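Side-chain contacts in DNA polymerase III subunit delta (Bacillus subtilis, PDB 3ZH9), which probably serves as the wrench that opens the ring-shaped beta subunit dimer, helping to load it onto primed DNA for replication: residues A[22-25]-A[26-29]; A[184-187]-A[188-192]. One frame throughout, in Å; residues are numbered along the deposited sequence.

The two contacts come one after the other along the chain, their centres about 17 Å apart. Contact 1 (22-29) begins helix 25-39, directly after strand 17-21 of the five-stranded parallel sheet of the N-terminal domain, which is of the P-loop NTPase type. Contact 2 (184-192) runs along helix 182-195, which packs with helices 148-160 and 168-177 in the small helical domain that follows. The two meet where Tyr26 OH lies 3.2 Å from Phe186 CD1, a packing contact between the helices. The contacts therefore face each other across the junction of the first two domains, which Tyr26 of helix 25-39 and Phe186 of helix 182-195 help to join.

Contact 1: residues A[22-25]-A[26-29]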
ATOM      1  N   GLY A  22      -4.039 -10.268   3.674  1.00 40.86           N
ATOM      2  CA  GLY A  22      -4.135  -9.433   2.487  1.00 31.46           C
ATOM      3  C   GLY A  22      -2.814  -8.748   2.241  1.00 39.13           C
ATOM      4  O   GLY A  22      -1.941  -8.693   3.124  1.00 39.48           O
ATOM      5  N   LYS A  23      -2.662  -8.204   1.042  1.00 47.76           N
ATOM      6  CA  LYS A  23      -1.391  -7.625   0.641  1.00 53.56           C
ATOM      7  C   LYS A  23      -1.327  -6.110   0.826  1.00 53.48           C
ATOM      8  O   LYS A  23      -0.300  -5.494   0.551  1.00 57.14           O
ATOM      9  CB  LYS A  23      -1.044  -8.019  -0.804  1.00 54.77           C
ATOM     10  CG  LYS A  23      -0.635  -9.481  -0.959  1.00 53.84           C
ATOM     11  CD  LYS A  23       0.062  -9.717  -2.287  1.00 61.82           C
ATOM     12  N   GLU A  24      -2.416  -5.503   1.286  1.00 45.39           N
ATOM     13  CA  GLU A  24      -2.376  -4.069   1.544  1.00 50.09           C
ATOM     14  C   GLU A  24      -1.734  -3.806   2.906  1.00 51.14           C
ATOM     15  O   GLU A  24      -2.421  -3.571   3.902  1.00 51.38           O
ATOM     16  CB  GLU A  24      -3.768  -3.448   1.438  1.00 49.37           C
ATOM     17  CG  GLU A  24      -3.781  -1.941   1.570  1.00 54.84           C
ATOM     18  CD  GLU A  24      -2.805  -1.248   0.629  1.00 67.74           C
ATOM     19  OE1 GLU A  24      -3.184  -0.967  -0.529  1.00 62.89           O
ATOM     20  OE2 GLU A  24      -1.661  -0.975   1.056  1.00 75.13           O
ATOM     21  N   THR A  25      -0.407  -3.849   2.942  1.00 53.38           N
ATOM     22  CA  THR A  25       0.310  -3.860   4.214  1.00 63.41           C
ATOM     23  C   THR A  25       0.066  -2.614   5.053  1.00 56.52           C
ATOM     24  O   THR A  25       0.126  -2.669   6.281  1.00 57.33           O
ATOM     25  CB  THR A  25       1.820  -4.073   4.025  1.00 70.57           C
ATOM     26  OG1 THR A  25       2.361  -3.002   3.251  1.00 76.02           O
ATOM     27  CG2 THR A  25       2.081  -5.389   3.312  1.00 75.50           C
ATOM     28  N   TYR A  26      -0.225  -1.501   4.393  1.00 46.12           N
ATOM     29  CA  TYR A  26      -0.441  -0.250   5.108  1.00 45.73           C
ATOM     30  C   TYR A  26      -1.627  -0.364   6.064  1.00 43.11           C
ATOM     31  O   TYR A  26      -1.570   0.106   7.200  1.00 46.89           O
ATOM     32  CB  TYR A  26      -0.667   0.921   4.146  1.00 52.57           C
ATOM     33  CG  TYR A  26      -1.143   2.145   4.887  1.00 52.16           C
ATOM     34  CD1 TYR A  26      -0.244   2.978   5.532  1.00 54.11           C
ATOM     35  CD2 TYR A  26      -2.499   2.443   4.977  1.00 54.21           C
ATOM     36  CE1 TYR A  26      -0.674   4.083   6.223  1.00 54.95           C
ATOM     37  CE2 TYR A  26      -2.939   3.541   5.679  1.00 55.13           C
ATOM     38  CZ  TYR A  26      -2.018   4.357   6.299  1.00 57.73           C
ATOM     39  OH  TYR A  26      -2.439   5.457   6.999  1.00 73.93           O
ATOM     40  N   LEU A  27      -2.700  -0.986   5.588  1.00 39.18           N
ATOM     41  CA  LEU A  27      -3.882  -1.221   6.410  1.00 41.06           C
ATOM     42  C   LEU A  27      -3.643  -2.276   7.494  1.00 40.71           C
ATOM     43  O   LEU A  27      -4.207  -2.203   8.588  1.00 40.10           O
ATOM     44  CB  LEU A  27      -5.063  -1.626   5.536  1.00 36.76           C
ATOM     45  CG  LEU A  27      -5.535  -0.509   4.602  1.00 45.15           C
ATOM     46  CD1 LEU A  27      -6.695  -0.977   3.736  1.00 51.54           C
ATOM     47  CD2 LEU A  27      -5.928   0.710   5.415  1.00 42.01           C
ATOM     48  N   LEU A  28      -2.816  -3.264   7.190  1.00 40.17           N
ATOM     49  CA  LEU A  28      -2.430  -4.212   8.221  1.00 44.42           C
ATOM     50  C   LEU A  28      -1.710  -3.437   9.324  1.00 40.34           C
ATOM     51  O   LEU A  28      -2.026  -3.575  10.504  1.00 41.85           O
ATOM     52  CB  LEU A  28      -1.554  -5.323   7.639  1.00 44.48           C
ATOM     53  CG  LEU A  28      -2.289  -6.180   6.606  1.00 51.16           C
ATOM     54  CD1 LEU A  28      -1.422  -7.317   6.090  1.00 52.93           C
ATOM     55  CD2 LEU A  28      -3.592  -6.714   7.190  1.00 54.25           C
ATOM     56  N   GLN A  29      -0.774  -2.586   8.914  1.00 45.50           N
ATOM     57  CA  GLN A  29       0.027  -1.818   9.856  1.00 49.19           C
ATOM     58  C   GLN A  29      -0.846  -0.900  10.663  1.00 37.44           C
ATOM     59  O   GLN A  29      -0.701  -0.814  11.872  1.00 39.40           O
ATOM     60  CB  GLN A  29       1.102  -0.985   9.141  1.00 64.24           C
ATOM     61  CG  GLN A  29       2.153  -1.808   8.417  1.00 87.31           C
ATOM     62  CD  GLN A  29       2.680  -2.960   9.259  1.00102.65           C
ATOM     63  OE1 GLN A  29       2.724  -2.881  10.491  1.00108.51           O
ATOM     64  NE2 GLN A  29       3.074  -4.044   8.595  1.00105.07           N
TER
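Leu27 N and Leu28 N both turn to the carbonyl of Glu24, the N-cap residue of helix 25-39, in two weak backbone hydrogen bonds. Leu27 N reaches Glu24 O at 3.1 Å but strongly bent (N-H...O 126°), and Leu28 N reaches the same Glu24 O at 3.3 Å along a straighter path. One residue further, Gln29 N donates to Thr25 O at 2.8 Å, a good i+4 to i bond. Glu24 is also the centre of an inverse gamma turn, with Thr25 N bonded weakly to Lys23 O, so the chain folds sharply just before the helix begins.

This loop, between strand 17-21 and helix 25-39, probably corresponds in position to the P-loop of nucleotide-binding relatives, judging by the strand order and the family. A bound sulfate ion, probably from the crystallisation liquor, lies about 4 Å from the Glu24 side chain.

Apolar packing joins Glu24 to Leu27. With CG anti to the backbone N (chi1 -175°), Glu24 lays this methylene across Leu27, CG to CD1 3.8 Å, while Leu27 also packs on Trp6 and Val2 of helix 2-10. Leu28 makes a separate methyl-to-carbonyl contact, turning CD1 back toward the loop, 3.3 Å from Gly22 O.

Two further side-chain contacts follow. The Glu24 carboxylate runs alongside Tyr26, pointing the same way, its OE2 3.8 Å from Tyr26 CB and its plane turned 78° from the ring. Gln29 CG passes 3.1 Å from Thr25 O.

Contact 2: residues A[184-187]-A[188-192]; sequences SIFQ and EIQKL
Phe186 presents one ring face to the side chain of Gln190, a turn further along the helix. The amide NE2 sits over that face, 3.4 Å from Phe186 CZ, and the methylene CG of Gln190 lies on the same side of the ring, nearest Phe186 CE1 at 3.7 Å. Ring and amide planes are 53° apart, so the amide is tilted over the ring and does not lie flat on it. Gln190 CG lies beside its backbone N, and the bend at the second torsion (chi2 -59°) then carries the amide over the Phe186 ring. A weak hydrogen bond from Gln190 NE2 to Glu162 OE2 helps hold the amide in place.

Beneath these groups runs a regular alpha helix, with backbone bonds from residue i+4 to residue i, such as Ile189 N to Ile185 O at 2.8 Å. Helix 182-195 packs here against helices 148-160 and 168-177. On that buried side Ile185 and Ile189 lie side by side, CG2 of the first 4.1 Å from CG1 of the second.

On another flank Lys191 NZ pairs with Glu188 OE1 at 2.8 Å in a salt bridge that uses the syn lone pair of OE1. The same ammonium donates to a water 2.6 Å from Lys191 NZ, and Gln187, its chain extended, gives that water a weak bond from NE2.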
ATOM      1  N   SER A 184      -1.655   7.637   1.394  1.00 34.47           N
ATOM      2  CA  SER A 184      -1.817   9.035   1.020  1.00 30.75           C
ATOM      3  C   SER A 184      -3.269   9.469   1.152  1.00 29.15           C
ATOM      4  O   SER A 184      -3.555  10.571   1.620  1.00 34.03           O
ATOM      5  CB  SER A 184      -1.325   9.270  -0.407  1.00 30.18           C
ATOM      6  OG  SER A 184       0.019   8.853  -0.534  1.00 40.59           O
ATOM      7  N   ILE A 185      -4.189   8.603   0.747  1.00 25.61           N
ATOM      8  CA  ILE A 185      -5.602   8.902   0.917  1.00 28.62           C
ATOM      9  C   ILE A 185      -5.939   9.071   2.405  1.00 30.86           C
ATOM     10  O   ILE A 185      -6.669   9.978   2.777  1.00 33.44           O
ATOM     11  CB  ILE A 185      -6.493   7.806   0.303  1.00 29.69           C
ATOM     12  CG1 ILE A 185      -6.365   7.796  -1.218  1.00 36.43           C
ATOM     13  CG2 ILE A 185      -7.947   8.027   0.680  1.00 30.82           C
ATOM     14  CD1 ILE A 185      -6.701   6.449  -1.839  1.00 33.98           C
ATOM     15  N   PHE A 186      -5.390   8.197   3.249  1.00 26.21           N
ATOM     16  CA  PHE A 186      -5.665   8.250   4.673  1.00 30.22           C
ATOM     17  C   PHE A 186      -5.148   9.570   5.229  1.00 31.70           C
ATOM     18  O   PHE A 186      -5.845  10.304   5.920  1.00 36.24           O
ATOM     19  CB  PHE A 186      -5.003   7.061   5.400  1.00 33.50           C
ATOM     20  CG  PHE A 186      -5.245   7.062   6.878  1.00 34.57           C
ATOM     21  CD1 PHE A 186      -4.477   7.852   7.720  1.00 38.50           C
ATOM     22  CD2 PHE A 186      -6.254   6.283   7.430  1.00 40.53           C
ATOM     23  CE1 PHE A 186      -4.705   7.855   9.109  1.00 43.73           C
ATOM     24  CE2 PHE A 186      -6.499   6.285   8.804  1.00 35.35           C
ATOM     25  CZ  PHE A 186      -5.723   7.071   9.649  1.00 38.03           C
ATOM     26  N   GLN A 187      -3.906   9.869   4.909  1.00 31.79           N
ATOM     27  CA  GLN A 187      -3.310  11.121   5.310  1.00 29.74           C
ATOM     28  C   GLN A 187      -4.116  12.356   4.856  1.00 32.53           C
ATOM     29  O   GLN A 187      -4.388  13.255   5.654  1.00 31.77           O
ATOM     30  CB  GLN A 187      -1.874  11.177   4.802  1.00 32.84           C
ATOM     31  CG  GLN A 187      -1.201  12.523   5.003  1.00 56.92           C
ATOM     32  CD  GLN A 187       0.241  12.529   4.525  1.00 73.59           C
ATOM     33  OE1 GLN A 187       0.827  11.473   4.260  1.00 76.95           O
ATOM     34  NE2 GLN A 187       0.820  13.719   4.412  1.00 79.39           N
ATOM     35  N   GLU A 188      -4.497  12.406   3.585  1.00 26.90           N
ATOM     36  CA  GLU A 188      -5.185  13.580   3.057  1.00 27.55           C
ATOM     37  C   GLU A 188      -6.609  13.690   3.608  1.00 30.30           C
ATOM     38  O   GLU A 188      -7.096  14.791   3.857  1.00 32.46           O
ATOM     39  CB  GLU A 188      -5.202  13.576   1.519  1.00 21.79           C
ATOM     40  CG  GLU A 188      -3.825  13.591   0.871  1.00 30.50           C
ATOM     41  CD  GLU A 188      -2.955  14.796   1.288  1.00 38.31           C
ATOM     42  OE1 GLU A 188      -3.496  15.835   1.716  1.00 40.77           O
ATOM     43  OE2 GLU A 188      -1.717  14.700   1.180  1.00 46.70           O
ATOM     44  N   ILE A 189      -7.284  12.555   3.777  1.00 30.94           N
ATOM     45  CA  ILE A 189      -8.604  12.568   4.411  1.00 29.38           C
ATOM     46  C   ILE A 189      -8.531  13.137   5.847  1.00 30.04           C
ATOM     47  O   ILE A 189      -9.349  13.964   6.230  1.00 32.49           O
ATOM     48  CB  ILE A 189      -9.279  11.174   4.393  1.00 35.33           C
ATOM     49  CG1 ILE A 189      -9.801  10.843   2.984  1.00 32.42           C
ATOM     50  CG2 ILE A 189     -10.401  11.108   5.428  1.00 35.46           C
ATOM     51  CD1 ILE A 189     -10.937  11.747   2.484  1.00 27.83           C
ATOM     52  N   GLN A 190      -7.534  12.735   6.626  1.00 30.10           N
ATOM     53  CA  GLN A 190      -7.372  13.297   7.980  1.00 28.83           C
ATOM     54  C   GLN A 190      -7.125  14.805   7.951  1.00 35.25           C
ATOM     55  O   GLN A 190      -7.627  15.562   8.800  1.00 35.38           O
ATOM     56  CB  GLN A 190      -6.221  12.619   8.732  1.00 27.19           C
ATOM     57  CG  GLN A 190      -6.413  11.107   8.992  1.00 40.08           C
ATOM     58  CD  GLN A 190      -7.658  10.768   9.816  1.00 51.08           C
ATOM     59  OE1 GLN A 190      -8.262  11.629  10.466  1.00 55.47           O
ATOM     60  NE2 GLN A 190      -8.037   9.499   9.797  1.00 62.30           N
ATOM     61  N   LYS A 191      -6.319  15.240   6.994  1.00 31.28           N
ATOM     62  CA  LYS A 191      -6.050  16.664   6.840  1.00 32.41           C
ATOM     63  C   LYS A 191      -7.317  17.384   6.437  1.00 33.94           C
ATOM     64  O   LYS A 191      -7.597  18.477   6.931  1.00 33.11           O
ATOM     65  CB  LYS A 191      -4.970  16.903   5.789  1.00 30.23           C
ATOM     66  CG  LYS A 191      -3.550  16.687   6.300  1.00 34.09           C
ATOM     67  CD  LYS A 191      -2.564  16.544   5.129  1.00 38.16           C
ATOM     68  CE  LYS A 191      -2.550  17.807   4.287  1.00 41.86           C
ATOM     69  NZ  LYS A 191      -1.786  17.622   3.013  1.00 51.14           N
ATOM     70  N   LEU A 192      -8.091  16.768   5.545  1.00 24.96           N
ATOM     71  CA  LEU A 192      -9.316  17.402   5.052  1.00 26.03           C
ATOM     72  C   LEU A 192     -10.363  17.493   6.152  1.00 28.91           C
ATOM     73  O   LEU A 192     -11.040  18.502   6.260  1.00 28.77           O
ATOM     74  CB  LEU A 192      -9.873  16.689   3.813  1.00 25.86           C
ATOM     75  CG  LEU A 192      -9.091  16.913   2.497  1.00 26.73           C
ATOM     76  CD1 LEU A 192      -9.293  15.779   1.465  1.00 27.22           C
ATOM     77  CD2 LEU A 192      -9.470  18.282   1.886  1.00 28.25           C
TER
HETATM   78  O   HOH W   1       0.614  16.898   3.853  1.00 59.86           O